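Local coordinates for protein 3-hydroxyacyl-thioester dehydratase X (Mycobacterium tuberculosis, PDB 4OOB) that hydrates trans-2-enoyl-CoA thioesters and reversibly dehydrates (3R)-3-hydroxyacyl-CoA, accepting a broad range of chain lengths with a preference for C8 to C12, at residues A[12-17]-A[49-54]; A[108-111]-A[116-119]. All blocks are in the same frame, centred on the assembly; numbering follows the deposited sequence.

Interaction 1 of 2, residues A[12-17]-A[49-54]; sequences VTVEEL and FPSVMS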
ATOM      1  N   VAL A  12      -9.322  -0.779  17.495  1.00 37.08           N
ATOM      2  CA  VAL A  12     -10.168   0.397  17.192  1.00 34.66           C
ATOM      3  C   VAL A  12     -11.367  -0.038  16.360  1.00 33.84           C
ATOM      4  O   VAL A  12     -11.266  -0.935  15.540  1.00 33.57           O
ATOM      5  CB  VAL A  12      -9.400   1.498  16.423  1.00 36.00           C
ATOM      6  CG1 VAL A  12     -10.176   2.021  15.216  1.00 35.59           C
ATOM      7  CG2 VAL A  12      -9.004   2.652  17.350  1.00 36.59           C
ATOM      8  N   THR A  13     -12.485   0.659  16.532  1.00 32.54           N
ATOM      9  CA  THR A  13     -13.763   0.248  15.976  1.00 34.00           C
ATOM     10  C   THR A  13     -14.443   1.465  15.369  1.00 34.16           C
ATOM     11  O   THR A  13     -14.491   2.522  15.998  1.00 36.34           O
ATOM     12  CB  THR A  13     -14.601  -0.363  17.095  1.00 32.59           C
ATOM     13  OG1 THR A  13     -14.454  -1.778  17.053  1.00 32.01           O
ATOM     14  CG2 THR A  13     -16.029   0.008  16.965  1.00 36.47           C
ATOM     15  N   VAL A  14     -14.927   1.347  14.145  1.00 32.63           N
ATOM     16  CA  VAL A  14     -15.674   2.451  13.544  1.00 34.17           C
ATOM     17  C   VAL A  14     -16.965   1.891  12.988  1.00 34.35           C
ATOM     18  O   VAL A  14     -16.955   1.094  12.067  1.00 30.32           O
ATOM     19  CB  VAL A  14     -14.909   3.184  12.417  1.00 33.98           C
ATOM     20  CG1 VAL A  14     -15.717   4.398  11.945  1.00 33.18           C
ATOM     21  CG2 VAL A  14     -13.483   3.544  12.854  1.00 32.97           C
ATOM     22  N   GLU A  15     -18.066   2.336  13.583  1.00 41.36           N
ATOM     23  CA  GLU A  15     -19.399   1.780  13.355  1.00 44.78           C
ATOM     24  C   GLU A  15     -19.830   1.806  11.924  1.00 41.64           C
ATOM     25  O   GLU A  15     -20.258   0.800  11.376  1.00 42.20           O
ATOM     26  CB  GLU A  15     -20.448   2.564  14.161  1.00 48.66           C
ATOM     27  CG  GLU A  15     -20.640   2.028  15.556  1.00 54.38           C
ATOM     28  CD  GLU A  15     -21.206   0.635  15.506  1.00 58.34           C
ATOM     29  OE1 GLU A  15     -20.488  -0.315  15.900  1.00 60.50           O
ATOM     30  OE2 GLU A  15     -22.356   0.509  15.029  1.00 63.32           O
ATOM     31  N   GLU A  16     -19.802   2.986  11.346  1.00 42.21           N
ATOM     32  CA  GLU A  16     -20.359   3.155  10.024  1.00 46.78           C
ATOM     33  C   GLU A  16     -19.592   4.289   9.422  1.00 48.38           C
ATOM     34  O   GLU A  16     -19.660   5.424   9.904  1.00 57.66           O
ATOM     35  CB  GLU A  16     -21.869   3.453  10.059  1.00 48.90           C
ATOM     36  CG  GLU A  16     -22.454   3.830   8.697  1.00 49.20           C
ATOM     37  CD  GLU A  16     -23.926   3.469   8.534  1.00 53.16           C
ATOM     38  OE1 GLU A  16     -24.271   2.297   8.779  1.00 52.66           O
ATOM     39  OE2 GLU A  16     -24.739   4.346   8.126  1.00 55.07           O
ATOM     40  N   LEU A  17     -18.819   3.955   8.400  1.00 45.05           N
ATOM     41  CA  LEU A  17     -17.957   4.896   7.735  1.00 41.55           C
ATOM     42  C   LEU A  17     -18.523   5.040   6.325  1.00 40.59           C
ATOM     43  O   LEU A  17     -18.612   4.038   5.581  1.00 34.40           O
ATOM     44  CB  LEU A  17     -16.518   4.362   7.730  1.00 41.48           C
ATOM     45  CG  LEU A  17     -15.420   5.351   7.381  1.00 39.93           C
ATOM     46  CD1 LEU A  17     -15.250   6.344   8.517  1.00 41.87           C
ATOM     47  CD2 LEU A  17     -14.131   4.626   7.090  1.00 38.37           C
ATOM     48  N   PHE A  49      -7.138   4.117   6.620  1.00 17.56           N
ATOM     49  CA  PHE A  49      -5.814   4.396   7.194  1.00 19.61           C
ATOM     50  C   PHE A  49      -5.806   5.386   8.346  1.00 20.31           C
ATOM     51  O   PHE A  49      -5.069   5.249   9.331  1.00 18.18           O
ATOM     52  CB  PHE A  49      -4.849   4.907   6.141  1.00 21.96           C
ATOM     53  CG  PHE A  49      -3.400   4.814   6.568  1.00 23.55           C
ATOM     54  CD1 PHE A  49      -2.856   3.600   6.933  1.00 26.31           C
ATOM     55  CD2 PHE A  49      -2.609   5.932   6.643  1.00 24.66           C
ATOM     56  CE1 PHE A  49      -1.521   3.499   7.326  1.00 28.11           C
ATOM     57  CE2 PHE A  49      -1.297   5.851   7.045  1.00 24.90           C
ATOM     58  CZ  PHE A  49      -0.745   4.641   7.381  1.00 26.13           C
ATOM     59  N   PRO A  50      -6.618   6.412   8.226  1.00 22.69           N
ATOM     60  CA  PRO A  50      -6.685   7.272   9.385  1.00 23.29           C
ATOM     61  C   PRO A  50      -7.246   6.552  10.638  1.00 22.19           C
ATOM     62  O   PRO A  50      -6.791   6.877  11.733  1.00 21.49           O
ATOM     63  CB  PRO A  50      -7.579   8.422   8.900  1.00 26.27           C
ATOM     64  CG  PRO A  50      -7.374   8.418   7.376  1.00 25.58           C
ATOM     65  CD  PRO A  50      -7.439   6.930   7.118  1.00 24.65           C
ATOM     66  N   SER A  51      -8.150   5.575  10.493  1.00 20.20           N
ATOM     67  CA  SER A  51      -8.580   4.739  11.637  1.00 20.02           C
ATOM     68  C   SER A  51      -7.462   3.812  12.135  1.00 19.22           C
ATOM     69  O   SER A  51      -7.307   3.584  13.336  1.00 17.33           O
ATOM     70  CB  SER A  51      -9.815   3.900  11.290  1.00 20.44           C
ATOM     71  OG  SER A  51     -10.838   4.736  10.746  1.00 20.86           O
ATOM     72  N   VAL A  52      -6.669   3.319  11.198  1.00 19.33           N
ATOM     73  CA  VAL A  52      -5.473   2.540  11.525  1.00 21.29           C
ATOM     74  C   VAL A  52      -4.450   3.289  12.417  1.00 22.76           C
ATOM     75  O   VAL A  52      -4.050   2.790  13.468  1.00 23.46           O
ATOM     76  CB  VAL A  52      -4.789   2.059  10.241  1.00 21.48           C
ATOM     77  CG1 VAL A  52      -3.365   1.611  10.521  1.00 23.72           C
ATOM     78  CG2 VAL A  52      -5.598   0.939   9.610  1.00 20.74           C
ATOM     79  N   MET A  53      -4.026   4.469  11.977  1.00 23.76           N
ATOM     80  CA  MET A  53      -3.136   5.341  12.756  1.00 24.87           C
ATOM     81  C   MET A  53      -3.742   5.990  14.032  1.00 26.44           C
ATOM     82  O   MET A  53      -3.001   6.530  14.857  1.00 26.58           O
ATOM     83  CB  MET A  53      -2.621   6.440  11.836  1.00 26.16           C
ATOM     84  CG  MET A  53      -1.687   5.934  10.726  1.00 27.72           C
ATOM     85  SD  MET A  53      -0.200   5.260  11.475  1.00 31.54           S
ATOM     86  CE  MET A  53      -0.541   3.533  11.417  1.00 34.44           C
ATOM     87  N   SER A  54      -5.072   5.983  14.189  1.00 24.09           N
ATOM     88  CA  SER A  54      -5.647   6.451  15.417  1.00 22.86           C
ATOM     89  C   SER A  54      -5.464   5.348  16.456  1.00 22.15           C
ATOM     90  O   SER A  54      -5.454   5.577  17.648  1.00 20.16           O
ATOM     91  CB  SER A  54      -7.117   6.843  15.220  1.00 24.28           C
ATOM     92  OG  SER A  54      -7.929   5.745  15.422  1.00 24.42           O
TER

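Interaction 2 of 2, residues A[108-111]-A[116-119]; sequences VTNV and DVAW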
ATOM      1  N   VAL A 108      -4.033  -5.045  11.291  1.00 17.13           N
ATOM      2  CA  VAL A 108      -4.929  -6.032  10.693  1.00 17.26           C
ATOM      3  C   VAL A 108      -6.281  -5.334  10.668  1.00 17.99           C
ATOM      4  O   VAL A 108      -6.780  -4.893  11.714  1.00 17.03           O
ATOM      5  CB  VAL A 108      -4.908  -7.326  11.538  1.00 17.60           C
ATOM      6  CG1 VAL A 108      -5.862  -8.377  11.026  1.00 18.07           C
ATOM      7  CG2 VAL A 108      -3.485  -7.902  11.600  1.00 17.04           C
ATOM      8  N   THR A 109      -6.826  -5.160   9.467  1.00 17.67           N
ATOM      9  CA  THR A 109      -8.060  -4.426   9.282  1.00 17.98           C
ATOM     10  C   THR A 109      -9.161  -5.303   8.636  1.00 18.31           C
ATOM     11  O   THR A 109      -8.926  -6.022   7.635  1.00 17.45           O
ATOM     12  CB  THR A 109      -7.812  -3.148   8.459  1.00 17.89           C
ATOM     13  OG1 THR A 109      -6.921  -2.313   9.177  1.00 19.62           O
ATOM     14  CG2 THR A 109      -9.049  -2.340   8.257  1.00 18.33           C
ATOM     15  N   ASN A 110     -10.344  -5.210   9.245  1.00 18.95           N
ATOM     16  CA  ASN A 110     -11.567  -5.869   8.794  1.00 20.63           C
ATOM     17  C   ASN A 110     -12.593  -4.793   8.421  1.00 21.23           C
ATOM     18  O   ASN A 110     -13.033  -3.998   9.286  1.00 19.71           O
ATOM     19  CB  ASN A 110     -12.144  -6.781   9.899  1.00 21.73           C
ATOM     20  CG  ASN A 110     -11.410  -8.125   9.995  1.00 24.49           C
ATOM     21  OD1 ASN A 110     -11.734  -9.054   9.272  1.00 28.93           O
ATOM     22  ND2 ASN A 110     -10.389  -8.214  10.863  1.00 23.94           N
ATOM     23  N   VAL A 111     -12.968  -4.797   7.138  1.00 21.38           N
ATOM     24  CA  VAL A 111     -13.946  -3.878   6.581  1.00 21.08           C
ATOM     25  C   VAL A 111     -15.235  -4.635   6.234  1.00 22.11           C
ATOM     26  O   VAL A 111     -15.246  -5.535   5.388  1.00 21.65           O
ATOM     27  CB  VAL A 111     -13.368  -3.189   5.333  1.00 20.84           C
ATOM     28  CG1 VAL A 111     -14.433  -2.370   4.588  1.00 20.45           C
ATOM     29  CG2 VAL A 111     -12.187  -2.315   5.716  1.00 19.54           C
ATOM     30  N   ASP A 116     -21.254  -8.970   7.412  1.00 33.41           N
ATOM     31  CA  ASP A 116     -20.240  -9.764   6.748  1.00 31.36           C
ATOM     32  C   ASP A 116     -18.952  -8.983   6.443  1.00 27.59           C
ATOM     33  O   ASP A 116     -18.988  -7.761   6.230  1.00 26.40           O
ATOM     34  CB  ASP A 116     -20.814 -10.309   5.463  1.00 32.54           C
ATOM     35  CG  ASP A 116     -22.037 -11.182   5.700  1.00 34.81           C
ATOM     36  OD1 ASP A 116     -22.191 -11.832   6.785  1.00 35.18           O
ATOM     37  OD2 ASP A 116     -22.841 -11.215   4.770  1.00 36.02           O
ATOM     38  N   VAL A 117     -17.826  -9.700   6.419  1.00 24.22           N
ATOM     39  CA  VAL A 117     -16.529  -9.123   6.061  1.00 22.54           C
ATOM     40  C   VAL A 117     -16.329  -9.175   4.540  1.00 21.83           C
ATOM     41  O   VAL A 117     -16.211 -10.244   3.948  1.00 23.56           O
ATOM     42  CB  VAL A 117     -15.330  -9.803   6.786  1.00 21.42           C
ATOM     43  CG1 VAL A 117     -14.015  -9.186   6.358  1.00 21.06           C
ATOM     44  CG2 VAL A 117     -15.463  -9.660   8.296  1.00 21.19           C
ATOM     45  N   ALA A 118     -16.249  -8.010   3.922  1.00 20.25           N
ATOM     46  CA  ALA A 118     -16.035  -7.922   2.497  1.00 19.52           C
ATOM     47  C   ALA A 118     -14.572  -7.874   2.158  1.00 18.44           C
ATOM     48  O   ALA A 118     -14.181  -8.356   1.114  1.00 18.74           O
ATOM     49  CB  ALA A 118     -16.727  -6.714   1.944  1.00 20.00           C
ATOM     50  N   TRP A 119     -13.753  -7.330   3.053  1.00 17.95           N
ATOM     51  CA  TRP A 119     -12.378  -6.966   2.700  1.00 16.01           C
ATOM     52  C   TRP A 119     -11.510  -6.971   3.966  1.00 15.32           C
ATOM     53  O   TRP A 119     -11.862  -6.369   4.984  1.00 15.23           O
ATOM     54  CB  TRP A 119     -12.413  -5.587   2.010  1.00 15.77           C
ATOM     55  CG  TRP A 119     -11.136  -5.004   1.341  1.00 14.76           C
ATOM     56  CD1 TRP A 119     -10.843  -4.976  -0.013  1.00 15.03           C
ATOM     57  CD2 TRP A 119     -10.066  -4.306   1.986  1.00 14.02           C
ATOM     58  NE1 TRP A 119      -9.652  -4.295  -0.247  1.00 14.64           N
ATOM     59  CE2 TRP A 119      -9.153  -3.877   0.958  1.00 14.23           C
ATOM     60  CE3 TRP A 119      -9.793  -3.994   3.306  1.00 13.35           C
ATOM     61  CZ2 TRP A 119      -7.997  -3.181   1.235  1.00 13.56           C
ATOM     62  CZ3 TRP A 119      -8.652  -3.304   3.594  1.00 13.77           C
ATOM     63  CH2 TRP A 119      -7.745  -2.895   2.557  1.00 13.86           C
TER

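Interaction 1 of 2, residues A[12-17]-A[49-54]
The flat group touched across this contact is the Ser51 carbonyl, with Val12 CG1 3.8 Å from Ser51 O; the ring of Phe49 lies against its own helix, with Met53 CG 3.6 Å above one face, displaced toward the rim. In this hotdog fold, helix 43-57 packs against the curved antiparallel sheet, and strand 12-18 is an outermost strand of that sheet within the chain. The axes of the segments 12-14 (strand) and 49-54 (helix) approach to 8.7 Å and run at 147°, closer to antiparallel than to crossed. Alternation along the strand directs Val12 and Val14 toward the helix and leaves Thr13 pointing away; backbone bonds of the two valines to Val91 and Val89 hold this strand to strand 86-99. Both valines converge on Ser51, and Val12 alone of the two also reaches Ser54. Val12 sets its two methyls against the two ends of the Ser54 OG to Ser51 O bond, CG2 lying 3.8 Å from Ser54 OG, whereas Val14 sends CG2 to 3.6 Å from Ser51 OG. These are van der Waals contacts of methyls with polar atoms; the two segments together bury 158 Å². With OG set between the backbone N and the carbonyl carbon (chi1 89°), Ser54 reaches back one turn, and Ser54 OG donates to Ser51 O over 3.1 Å, tilted 28° from the carbonyl plane.

Interaction 2 of 2, residues A[108-111]-A[116-119]
A classic beta bulge interrupts the hairpin of strands 102-113 and 116-128, with Ala118 and Trp119 together facing Val111. The evidence is a carbonyl with two donors: Ala118 N lies 3.0 Å from Val111 O, in the carbonyl plane, and Trp119 N adds a longer, weak bond to Val111 O at 3.3 Å. Ala118 carries the irregularity in its backbone, phi -90° and psi -29°, values near helical rather than extended. Regular pairing is completed by Val111 N, which donates to Trp119 O over 2.9 Å with an N-H...O angle of 163°; the donor sits nearly on the line of the C=O bond. Val111 and Trp119 thus form an antiparallel hydrogen-bonded pair, and their side chains share a face of the sheet. There Val111 CG2 meets the benzo part of the indole obliquely, 3.8 Å from Trp119 CE3, and both side chains also touch helix 43-57, through Thr48 and Pro44 respectively. Trp119 NE1 is hydrogen-bonded to Leu41 O, which gives the buried indole N-H a partner and should restrain the rotation of the ring. Beside the bulge, Asn110 lies across Val117, whose CG1, anti to its own backbone N, comes within 3.7 Å of Asn110 OD1. That amide oxygen has its polar partner in His120 ND1. Two residues opposite one, a shared acceptor and a near-helical first residue are the signature of the classic bulge in an antiparallel hairpin, here within the sheet of a hotdog fold.

How the interactions relate
Both contacts, their centres 12 Å apart, involve the same antiparallel sheet; helix 43-57 is a partner in interaction 1 and packs over side chains of interaction 2. Interaction 1 sets the helix against an outermost strand; its touching residues are mostly partly exposed, and the surface buried is smaller than in interaction 2. Interaction 2 joins two strands farther into the sheet, with four of seven touching residues buried; three backbone hydrogen bonds, one of them weak, cross it, where interaction 1 has only van der Waals contacts. They meet where Val52 CG2 packs 3.5 Å from Thr109 OG1. The helix therefore presents Ser51 and Ser54 to the sheet's margin and Val52 to strand 102-113, farther into the sheet.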